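Local coordinates for carbohydrate-binding protein (PDB 6N1B) that probably removes the acetyl group from the N-acetylgalactosamine of the blood group A antigen, and binds the blood group B trisaccharide, at residues W271-V285 and Y335-D349. Numbering follows the deposited sequence.
Sequences WHQDVQYVPDLKEFV and YRSSFYYEPGSSAGD. With CA (calcium ion), chain C; CA (calcium ion), chain D; GLA (alpha-D-galactopyranose), chain B.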
ATOM      1  N   TRP A 271      -3.921   5.648  10.036  1.00  7.58           N
ATOM      2  CA  TRP A 271      -4.474   6.102   8.760  1.00  7.86           C
ATOM      3  C   TRP A 271      -4.434   5.041   7.699  1.00  7.42           C
ATOM      4  O   TRP A 271      -5.472   4.600   7.160  1.00  8.33           O
ATOM      5  CB  TRP A 271      -3.813   7.436   8.213  1.00  8.16           C
ATOM      6  CG  TRP A 271      -4.410   7.879   6.903  1.00  8.71           C
ATOM      7  CD1 TRP A 271      -3.731   7.983   5.683  1.00  8.32           C
ATOM      8  CD2 TRP A 271      -5.795   8.155   6.619  1.00  8.32           C
ATOM      9  NE1 TRP A 271      -4.593   8.374   4.733  1.00  9.44           N
ATOM     10  CE2 TRP A 271      -5.866   8.517   5.247  1.00  8.79           C
ATOM     11  CE3 TRP A 271      -6.959   8.274   7.414  1.00  8.41           C
ATOM     12  CZ2 TRP A 271      -7.014   8.858   4.619  1.00  9.55           C
ATOM     13  CZ3 TRP A 271      -8.126   8.642   6.765  1.00  9.25           C
ATOM     14  CH2 TRP A 271      -8.190   8.928   5.397  1.00  9.42           C
ATOM     15  N   HIS A 272      -3.232   4.568   7.329  1.00  7.74           N
ATOM     16  CA  HIS A 272      -3.026   3.606   6.261  1.00  7.92           C
ATOM     17  C   HIS A 272      -1.952   2.627   6.756  1.00  7.68           C
ATOM     18  O   HIS A 272      -1.166   2.942   7.656  1.00  8.93           O
ATOM     19  CB  HIS A 272      -2.623   4.268   4.936  1.00  8.05           C
ATOM     20  CG  HIS A 272      -3.673   4.825   4.097  1.00  8.04           C
ATOM     21  ND1 HIS A 272      -4.950   5.116   4.520  1.00  7.83           N
ATOM     22  CD2 HIS A 272      -3.632   5.167   2.776  1.00  9.54           C
ATOM     23  CE1 HIS A 272      -5.658   5.570   3.478  1.00  7.71           C
ATOM     24  NE2 HIS A 272      -4.902   5.612   2.399  1.00 10.21           N
ATOM     25  N   GLN A 273      -1.882   1.424   6.166  1.00  7.76           N
ATOM     26  CA  GLN A 273      -0.966   0.390   6.695  1.00  7.72           C
ATOM     27  C   GLN A 273      -0.687  -0.701   5.664  1.00  7.87           C
ATOM     28  O   GLN A 273      -1.469  -0.904   4.746  1.00  7.87           O
ATOM     29  CB  GLN A 273      -1.538  -0.261   7.957  1.00  8.59           C
ATOM     30  CG  GLN A 273      -2.931  -0.900   7.769  1.00  8.50           C
ATOM     31  CD  GLN A 273      -4.107   0.072   7.790  1.00  8.19           C
ATOM     32  OE1 GLN A 273      -4.125   1.031   8.617  1.00  9.35           O
ATOM     33  NE2 GLN A 273      -5.117  -0.167   6.902  1.00  9.23           N
ATOM     34  N   ASP A 274       0.457  -1.379   5.906  1.00  7.52           N
ATOM     35  CA  ASP A 274       0.853  -2.579   5.134  1.00  7.56           C
ATOM     36  C   ASP A 274       1.307  -3.575   6.209  1.00  7.65           C
ATOM     37  O   ASP A 274       2.047  -3.260   7.117  1.00  8.14           O
ATOM     38  CB  ASP A 274       2.015  -2.266   4.180  1.00  8.36           C
ATOM     39  CG  ASP A 274       2.388  -3.431   3.283  1.00  8.20           C
ATOM     40  OD1 ASP A 274       1.444  -4.137   2.802  1.00  8.29           O
ATOM     41  OD2 ASP A 274       3.586  -3.609   2.986  1.00  9.98           O
ATOM     42  N   VAL A 275       0.894  -4.809   5.974  1.00  7.89           N
ATOM     43  CA  VAL A 275       1.268  -5.952   6.894  1.00  8.23           C
ATOM     44  C   VAL A 275       2.010  -7.027   6.119  1.00  9.71           C
ATOM     45  O   VAL A 275       1.688  -7.314   4.972  1.00  9.57           O
ATOM     46  CB  VAL A 275       0.031  -6.544   7.581  1.00  9.00           C
ATOM     47  CG1 VAL A 275       0.391  -7.702   8.522  1.00  9.56           C
ATOM     48  CG2 VAL A 275      -0.733  -5.459   8.341  1.00 10.43           C
ATOM     49  N   GLN A 276       2.996  -7.654   6.776  1.00  8.70           N
ATOM     50  CA  GLN A 276       3.666  -8.851   6.263  1.00  8.68           C
ATOM     51  C   GLN A 276       3.720  -9.902   7.369  1.00  8.08           C
ATOM     52  O   GLN A 276       3.976  -9.557   8.512  1.00 10.35           O
ATOM     53  CB  GLN A 276       5.094  -8.540   5.832  1.00  9.86           C
ATOM     54  CG  GLN A 276       5.229  -7.661   4.607  1.00 12.46           C
ATOM     55  CD  GLN A 276       5.083  -8.449   3.365  1.00 12.60           C
ATOM     56  OE1 GLN A 276       6.019  -9.147   2.923  1.00 14.54           O
ATOM     57  NE2 GLN A 276       3.850  -8.456   2.772  1.00 14.62           N
ATOM     58  N   TYR A 277       3.548 -11.178   6.977  1.00  8.42           N
ATOM     59  CA  TYR A 277       4.032 -12.247   7.859  1.00  8.83           C
ATOM     60  C   TYR A 277       5.568 -12.425   7.526  1.00  8.53           C
ATOM     61  O   TYR A 277       5.866 -12.588   6.316  1.00 10.64           O
ATOM     62  CB  TYR A 277       3.262 -13.557   7.752  1.00  9.27           C
ATOM     63  CG  TYR A 277       3.798 -14.534   8.760  1.00 10.09           C
ATOM     64  CD1 TYR A 277       3.472 -14.454  10.153  1.00 12.66           C
ATOM     65  CD2 TYR A 277       4.687 -15.539   8.355  1.00 10.79           C
ATOM     66  CE1 TYR A 277       4.068 -15.315  11.097  1.00 13.90           C
ATOM     67  CE2 TYR A 277       5.226 -16.425   9.272  1.00 14.83           C
ATOM     68  CZ  TYR A 277       4.969 -16.308  10.601  1.00 14.03           C
ATOM     69  OH  TYR A 277       5.521 -17.136  11.534  1.00 19.10           O
ATOM     70  N   VAL A 278       6.388 -12.455   8.556  1.00  9.05           N
ATOM     71  CA  VAL A 278       7.842 -12.556   8.376  1.00  9.77           C
ATOM     72  C   VAL A 278       8.284 -13.874   8.992  1.00  9.71           C
ATOM     73  O   VAL A 278       8.481 -13.985  10.201  1.00 10.44           O
ATOM     74  CB  VAL A 278       8.551 -11.361   8.973  1.00  9.82           C
ATOM     75  CG1 VAL A 278      10.060 -11.512   8.723  1.00 10.75           C
ATOM     76  CG2 VAL A 278       8.064 -10.035   8.411  1.00 11.10           C
ATOM     77  N   PRO A 279       8.485 -14.918   8.173  1.00 10.34           N
ATOM     78  CA  PRO A 279       8.870 -16.216   8.697  1.00 11.95           C
ATOM     79  C   PRO A 279      10.116 -16.195   9.632  1.00 12.29           C
ATOM     80  O   PRO A 279      10.161 -16.849  10.664  1.00 13.89           O
ATOM     81  CB  PRO A 279       9.141 -17.057   7.458  1.00 13.45           C
ATOM     82  CG  PRO A 279       8.135 -16.509   6.465  1.00 12.29           C
ATOM     83  CD  PRO A 279       8.232 -15.004   6.749  1.00 12.08           C
ATOM     84  N   ASP A 280      11.118 -15.400   9.236  1.00 12.04           N
ATOM     85  CA  ASP A 280      12.373 -15.351  10.041  1.00 12.05           C
ATOM     86  C   ASP A 280      12.179 -14.843  11.432  1.00 12.45           C
ATOM     87  O   ASP A 280      12.951 -15.188  12.327  1.00 15.98           O
ATOM     88  CB  ASP A 280      13.417 -14.507   9.280  1.00 12.47           C
ATOM     89  CG  ASP A 280      14.810 -14.567   9.829  1.00 14.79           C
ATOM     90  OD1 ASP A 280      15.285 -15.656  10.120  1.00 18.64           O
ATOM     91  OD2 ASP A 280      15.427 -13.548   9.892  1.00 14.69           O
ATOM     92  N   LEU A 281      11.116 -14.020  11.658  1.00 11.24           N
ATOM     93  CA  LEU A 281      10.760 -13.461  12.941  1.00 11.49           C
ATOM     94  C   LEU A 281       9.638 -14.146  13.615  1.00 12.11           C
ATOM     95  O   LEU A 281       9.347 -13.823  14.780  1.00 14.07           O
ATOM     96  CB  LEU A 281      10.415 -11.956  12.815  1.00 11.77           C
ATOM     97  CG  LEU A 281      11.597 -11.101  12.167  1.00 13.01           C
ATOM     98  CD1 LEU A 281      11.027  -9.688  11.997  1.00 12.76           C
ATOM     99  CD2 LEU A 281      12.799 -11.086  13.038  1.00 14.56           C
ATOM    100  N   LYS A 282       9.001 -15.086  12.983  1.00 11.45           N
ATOM    101  CA  LYS A 282       7.863 -15.838  13.534  1.00 12.59           C
ATOM    102  C   LYS A 282       6.780 -14.880  13.954  1.00 11.04           C
ATOM    103  O   LYS A 282       6.109 -15.089  14.998  1.00 14.20           O
ATOM    104  CB  LYS A 282       8.285 -16.787  14.578  1.00 15.45           C
ATOM    105  CG  LYS A 282       9.298 -17.859  14.084  1.00 20.24           C
ATOM    106  CD  LYS A 282       9.763 -18.763  15.293  1.00 31.03           C
ATOM    107  CE  LYS A 282      10.077 -20.187  14.904  1.00 45.40           C
ATOM    108  NZ  LYS A 282      11.531 -20.320  14.922  1.00 63.83           N
ATOM    109  N   GLU A 283       6.512 -13.824  13.186  1.00 10.14           N
ATOM    110  CA  GLU A 283       5.497 -12.842  13.532  1.00 10.83           C
ATOM    111  C   GLU A 283       5.026 -12.052  12.385  1.00  9.75           C
ATOM    112  O   GLU A 283       5.690 -11.984  11.316  1.00 10.50           O
ATOM    113  CB  GLU A 283       5.932 -11.902  14.649  1.00 15.03           C
ATOM    114  CG  GLU A 283       6.982 -10.961  14.237  1.00 16.62           C
ATOM    115  CD  GLU A 283       7.700 -10.163  15.334  1.00 20.40           C
ATOM    116  OE1 GLU A 283       7.301 -10.196  16.500  1.00 24.18           O
ATOM    117  OE2 GLU A 283       8.681  -9.409  14.881  1.00 22.76           O
ATOM    118  N   PHE A 284       3.848 -11.443  12.563  1.00  8.89           N
ATOM    119  CA  PHE A 284       3.358 -10.414  11.662  1.00  8.82           C
ATOM    120  C   PHE A 284       4.017  -9.077  12.043  1.00  8.60           C
ATOM    121  O   PHE A 284       4.204  -8.769  13.223  1.00 10.21           O
ATOM    122  CB  PHE A 284       1.822 -10.284  11.699  1.00  8.58           C
ATOM    123  CG  PHE A 284       1.081 -11.514  11.352  1.00  9.27           C
ATOM    124  CD1 PHE A 284       0.821 -12.516  12.273  1.00 10.47           C
ATOM    125  CD2 PHE A 284       0.581 -11.685  10.080  1.00  9.54           C
ATOM    126  CE1 PHE A 284       0.132 -13.700  11.907  1.00 11.72           C
ATOM    127  CE2 PHE A 284      -0.106 -12.810   9.676  1.00 11.09           C
ATOM    128  CZ  PHE A 284      -0.321 -13.825  10.590  1.00 12.04           C
ATOM    129  N   VAL A 285       4.352  -8.324  10.978  1.00  8.56           N
ATOM    130  CA  VAL A 285       4.960  -7.010  11.095  1.00  8.44           C
ATOM    131  C   VAL A 285       4.169  -6.052  10.279  1.00  9.04           C
ATOM    132  O   VAL A 285       3.781  -6.333   9.178  1.00  9.20           O
ATOM    133  CB  VAL A 285       6.455  -7.070  10.690  1.00  9.11           C
ATOM    134  CG1 VAL A 285       7.084  -5.684  10.836  1.00 10.42           C
ATOM    135  CG2 VAL A 285       7.223  -8.111  11.506  1.00 10.53           C
ATOM    136  N   TYR A 335       3.507   9.047   3.761  1.00  8.52           N
ATOM    137  CA  TYR A 335       2.245   8.432   3.362  1.00  8.09           C
ATOM    138  C   TYR A 335       2.410   6.891   3.350  1.00  8.42           C
ATOM    139  O   TYR A 335       3.397   6.361   3.823  1.00  9.05           O
ATOM    140  CB  TYR A 335       1.747   9.028   2.001  1.00  8.56           C
ATOM    141  CG  TYR A 335       0.249   9.182   1.921  1.00  8.40           C
ATOM    142  CD1 TYR A 335      -0.321  10.290   2.630  1.00  9.94           C
ATOM    143  CD2 TYR A 335      -0.617   8.340   1.274  1.00  9.46           C
ATOM    144  CE1 TYR A 335      -1.718  10.453   2.646  1.00 12.04           C
ATOM    145  CE2 TYR A 335      -1.982   8.461   1.296  1.00 11.06           C
ATOM    146  CZ  TYR A 335      -2.524   9.570   2.019  1.00 11.52           C
ATOM    147  OH  TYR A 335      -3.924   9.689   2.101  1.00 14.08           O
ATOM    148  N   ARG A 336       1.386   6.200   2.852  1.00  8.11           N
ATOM    149  CA  ARG A 336       1.385   4.769   2.973  1.00  8.46           C
ATOM    150  C   ARG A 336       2.568   4.116   2.361  1.00  8.74           C
ATOM    151  O   ARG A 336       2.991   4.494   1.258  1.00  9.37           O
ATOM    152  CB  ARG A 336       0.063   4.241   2.372  1.00  7.90           C
ATOM    153  CG  ARG A 336      -0.221   2.770   2.732  1.00  8.22           C
ATOM    154  CD  ARG A 336       0.361   1.682   1.810  1.00  8.37           C
ATOM    155  NE  ARG A 336      -0.322   0.420   2.154  1.00  8.17           N
ATOM    156  CZ  ARG A 336      -0.094  -0.755   1.551  1.00  7.91           C
ATOM    157  NH1 ARG A 336       0.838  -0.877   0.630  1.00  8.25           N
ATOM    158  NH2 ARG A 336      -0.738  -1.817   1.977  1.00  8.41           N
ATOM    159  N   SER A 337       3.141   3.151   3.054  1.00  7.95           N
ATOM    160  CA  SER A 337       4.410   2.549   2.671  1.00  7.67           C
ATOM    161  C   SER A 337       4.267   1.044   2.610  1.00  8.40           C
ATOM    162  O   SER A 337       3.413   0.450   3.309  1.00 10.06           O
ATOM    163  CB  SER A 337       5.459   3.001   3.642  1.00  9.47           C
ATOM    164  OG  SER A 337       5.564   4.458   3.608  1.00  9.61           O
ATOM    165  N   SER A 338       5.059   0.361   1.807  1.00  8.05           N
ATOM    166  CA  SER A 338       5.095  -1.082   1.663  1.00  7.65           C
ATOM    167  C   SER A 338       6.473  -1.579   1.997  1.00  7.20           C
ATOM    168  O   SER A 338       7.435  -0.904   1.773  1.00 10.14           O
ATOM    169  CB  SER A 338       4.665  -1.422   0.244  1.00  8.54           C
ATOM    170  OG  SER A 338       4.671  -2.803  -0.001  1.00  9.39           O
ATOM    171  N   PHE A 339       6.584  -2.797   2.507  1.00  8.82           N
ATOM    172  CA  PHE A 339       7.911  -3.286   2.868  1.00  8.11           C
ATOM    173  C   PHE A 339       8.072  -4.748   2.578  1.00  8.15           C
ATOM    174  O   PHE A 339       7.082  -5.524   2.456  1.00  9.71           O
ATOM    175  CB  PHE A 339       8.231  -3.005   4.329  1.00  8.69           C
ATOM    176  CG  PHE A 339       7.518  -3.855   5.309  1.00  9.28           C
ATOM    177  CD1 PHE A 339       6.143  -3.638   5.606  1.00  9.61           C
ATOM    178  CD2 PHE A 339       8.135  -4.823   5.939  1.00  9.96           C
ATOM    179  CE1 PHE A 339       5.527  -4.444   6.542  1.00 10.72           C
ATOM    180  CE2 PHE A 339       7.524  -5.690   6.879  1.00 10.72           C
ATOM    181  CZ  PHE A 339       6.225  -5.443   7.178  1.00 11.83           C
ATOM    182  N   TYR A 340       9.346  -5.125   2.550  1.00  8.72           N
ATOM    183  CA  TYR A 340       9.729  -6.570   2.511  1.00  9.01           C
ATOM    184  C   TYR A 340      10.869  -6.728   3.484  1.00  9.47           C
ATOM    185  O   TYR A 340      11.855  -5.949   3.472  1.00 10.05           O
ATOM    186  CB  TYR A 340      10.192  -6.961   1.117  1.00 10.12           C
ATOM    187  CG  TYR A 340      10.708  -8.334   0.931  1.00 10.62           C
ATOM    188  CD1 TYR A 340       9.865  -9.431   1.211  1.00 13.71           C
ATOM    189  CD2 TYR A 340      12.008  -8.579   0.604  1.00 12.22           C
ATOM    190  CE1 TYR A 340      10.336 -10.749   1.049  1.00 17.00           C
ATOM    191  CE2 TYR A 340      12.445  -9.931   0.398  1.00 13.36           C
ATOM    192  CZ  TYR A 340      11.619 -10.959   0.699  1.00 13.96           C
ATOM    193  OH  TYR A 340      12.051 -12.269   0.568  1.00 20.96           O
ATOM    194  N   TYR A 341      10.767  -7.756   4.364  1.00  9.42           N
ATOM    195  CA  TYR A 341      11.879  -8.200   5.198  1.00  9.38           C
ATOM    196  C   TYR A 341      12.701  -9.201   4.376  1.00  9.30           C
ATOM    197  O   TYR A 341      12.193 -10.280   4.068  1.00 10.44           O
ATOM    198  CB  TYR A 341      11.376  -8.782   6.488  1.00  8.96           C
ATOM    199  CG  TYR A 341      12.445  -9.292   7.392  1.00  9.49           C
ATOM    200  CD1 TYR A 341      12.983 -10.575   7.149  1.00  9.97           C
ATOM    201  CD2 TYR A 341      12.883  -8.630   8.515  1.00 10.73           C
ATOM    202  CE1 TYR A 341      13.933 -11.114   8.009  1.00 10.37           C
ATOM    203  CE2 TYR A 341      13.773  -9.153   9.422  1.00 11.29           C
ATOM    204  CZ  TYR A 341      14.304 -10.407   9.139  1.00 10.66           C
ATOM    205  OH  TYR A 341      15.207 -10.885  10.059  1.00 12.07           O
ATOM    206  N   GLU A 342      13.911  -8.807   4.046  1.00  9.62           N
ATOM    207  CA  GLU A 342      14.805  -9.646   3.241  1.00 11.21           C
ATOM    208  C   GLU A 342      15.662 -10.434   4.226  1.00 10.40           C
ATOM    209  O   GLU A 342      16.512  -9.871   4.887  1.00 10.57           O
ATOM    210  CB  GLU A 342      15.605  -8.797   2.325  1.00 13.64           C
ATOM    211  CG  GLU A 342      16.517  -9.597   1.438  1.00 19.58           C
ATOM    212  CD  GLU A 342      16.310  -9.411  -0.025  1.00 14.43           C
ATOM    213  OE1 GLU A 342      16.859 -10.192  -0.741  1.00 22.89           O
ATOM    214  OE2 GLU A 342      15.504  -8.501  -0.470  1.00 17.61           O
ATOM    215  N   PRO A 343      15.491 -11.773   4.264  1.00 11.09           N
ATOM    216  CA  PRO A 343      16.325 -12.520   5.250  1.00 11.37           C
ATOM    217  C   PRO A 343      17.802 -12.392   4.956  1.00 12.05           C
ATOM    218  O   PRO A 343      18.181 -12.255   3.795  1.00 13.58           O
ATOM    219  CB  PRO A 343      15.854 -13.973   5.163  1.00 14.95           C
ATOM    220  CG  PRO A 343      14.593 -13.859   4.516  1.00 17.14           C
ATOM    221  CD  PRO A 343      14.471 -12.643   3.638  1.00 12.18           C
ATOM    222  N   GLY A 344      18.577 -12.450   6.025  1.00 12.55           N
ATOM    223  CA  GLY A 344      20.014 -12.475   5.934  1.00 15.90           C
ATOM    224  C   GLY A 344      20.561 -13.854   5.886  1.00 14.92           C
ATOM    225  O   GLY A 344      19.797 -14.866   5.897  1.00 20.03           O
ATOM    226  N   SER A 345      21.871 -13.944   5.966  1.00 20.65           N
ATOM    227  CA  SER A 345      22.492 -15.276   6.029  1.00 21.91           C
ATOM    228  C   SER A 345      22.351 -15.946   7.383  1.00 23.05           C
ATOM    229  O   SER A 345      22.384 -17.174   7.458  1.00 29.74           O
ATOM    230  CB  SER A 345      23.983 -15.250   5.700  1.00 24.84           C
ATOM    231  OG  SER A 345      24.589 -14.240   6.409  1.00 29.02           O
ATOM    232  N   SER A 346      22.213 -15.145   8.455  1.00 18.40           N
ATOM    233  CA  SER A 346      21.912 -15.642   9.782  1.00 19.53           C
ATOM    234  C   SER A 346      20.463 -15.369  10.147  1.00 16.91           C
ATOM    235  O   SER A 346      19.964 -14.336   9.754  1.00 18.22           O
ATOM    236  CB  SER A 346      22.800 -15.008  10.894  1.00 20.87           C
ATOM    237  OG  SER A 346      24.119 -15.454  10.654  1.00 25.08           O
ATOM    238  N   ALA A 347      19.909 -16.221  10.982  1.00 16.85           N
ATOM    239  CA  ALA A 347      18.555 -16.006  11.550  1.00 15.66           C
ATOM    240  C   ALA A 347      18.397 -14.756  12.289  1.00 17.50           C
ATOM    241  O   ALA A 347      19.271 -14.430  13.078  1.00 18.19           O
ATOM    242  CB  ALA A 347      18.028 -17.203  12.325  1.00 22.96           C
ATOM    243  N   GLY A 348      17.304 -14.063  12.066  1.00 14.77           N
ATOM    244  CA  GLY A 348      17.003 -12.848  12.816  1.00 14.96           C
ATOM    245  C   GLY A 348      17.827 -11.624  12.511  1.00 16.44           C
ATOM    246  O   GLY A 348      17.844 -10.639  13.267  1.00 19.56           O
ATOM    247  N   ASP A 349      18.454 -11.609  11.345  1.00 13.06           N
ATOM    248  CA  ASP A 349      19.407 -10.605  11.011  1.00 13.02           C
ATOM    249  C   ASP A 349      19.135 -10.075   9.594  1.00 11.81           C
ATOM    250  O   ASP A 349      20.100  -9.872   8.841  1.00 15.47           O
ATOM    251  CB  ASP A 349      20.840 -11.135  11.174  1.00 15.56           C
ATOM    252  CG  ASP A 349      21.885 -10.061  11.092  1.00 16.34           C
ATOM    253  OD1 ASP A 349      21.596  -8.883  11.439  1.00 16.32           O
ATOM    254  OD2 ASP A 349      23.001 -10.413  10.642  1.00 19.88           O
TER
HETATM  255 CA    CA C 501      -5.617   6.206   0.525  1.00  7.11          CA
HETATM  256 CA    CA D 502       1.199  -5.558   0.858  1.00  8.79          CA
HETATM  257  C1  GLA B   3      -8.205  10.930   1.413  1.00 16.88           C
HETATM  258  C2  GLA B   3      -7.896   9.571   0.701  1.00 14.12           C
HETATM  259  C3  GLA B   3      -9.151   9.091  -0.045  1.00 22.29           C
HETATM  260  C4  GLA B   3     -10.405   9.018   0.900  1.00 15.92           C
HETATM  261  C5  GLA B   3     -10.547  10.347   1.706  1.00 18.54           C
HETATM  262  C6  GLA B   3     -11.483  10.220   2.839  1.00 20.19           C
HETATM  263  O2  GLA B   3      -6.811   9.853  -0.260  1.00 20.90           O
HETATM  264  O3  GLA B   3      -8.863   7.694  -0.839  1.00 20.41           O
HETATM  265  O4  GLA B   3     -10.174   7.935   1.721  1.00 18.65           O
HETATM  266  O5  GLA B   3      -9.274  10.704   2.403  1.00 17.06           O
HETATM  267  O6  GLA B   3     -11.708  11.505   3.563  1.00 14.53           O
HETATM  268  O   HOH W   1       3.463  -5.699   1.448  1.00 12.48           O
HETATM  269  O   HOH W   2       8.353  -9.335   4.403  1.00 13.23           O
HETATM  270  O   HOH W   3      17.829 -13.171   8.635  1.00 14.10           O
HETATM  271  O   HOH W   4      -5.526   8.195   0.722  1.00 14.91           O
HETATM  272  O   HOH W   5      -3.687   6.083  -0.421  1.00 11.44           O
HETATM  273  O   HOH W   6      -6.347   7.228  -1.215  1.00 32.40           O
HETATM  274  O   HOH W   7      -7.594   6.137   1.348  1.00 10.71           O
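D280 OD2 is gripped three times: Y341 OH donates to its anti lone pair at 2.7 Å, G348 N reaches its syn side, out of the carboxylate plane, and a water shared with G344 N and S346 O also donates. D280 thus ties the hairpin turn after strand 272-278 to the loop that follows strand 335-342. The Y341 ring packs against the end of strand 272-278 and its turn, with V278 CG1 over one face, 3.7 Å from the ring centroid, and L281 CD1 near CE2. Farther along, Q276 CG lies over the F339 face, while V285 O meets F339 CZ at the ring edge. A chi1 of -175° carries the D274 carboxylate across to strand 335-342, where OD2 accepts from F339 N; OD1 binds one calcium at 2.4 Å with D56 and D122. R336 lays its guanidinium face on D274 CB, donating through NH2 to Q273 O (3.0 Å) and through NH1 to D56. H272 NE2 binds a second calcium, shared with D120. W271 NE1 donates to Y335 OH (3.0 Å) beside the galactose. Edge strands of two four-stranded antiparallel sheets run parallel here, consistent with innermost strands of adjacent beta-propeller blades, with the metal-bearing glycan pocket at one end.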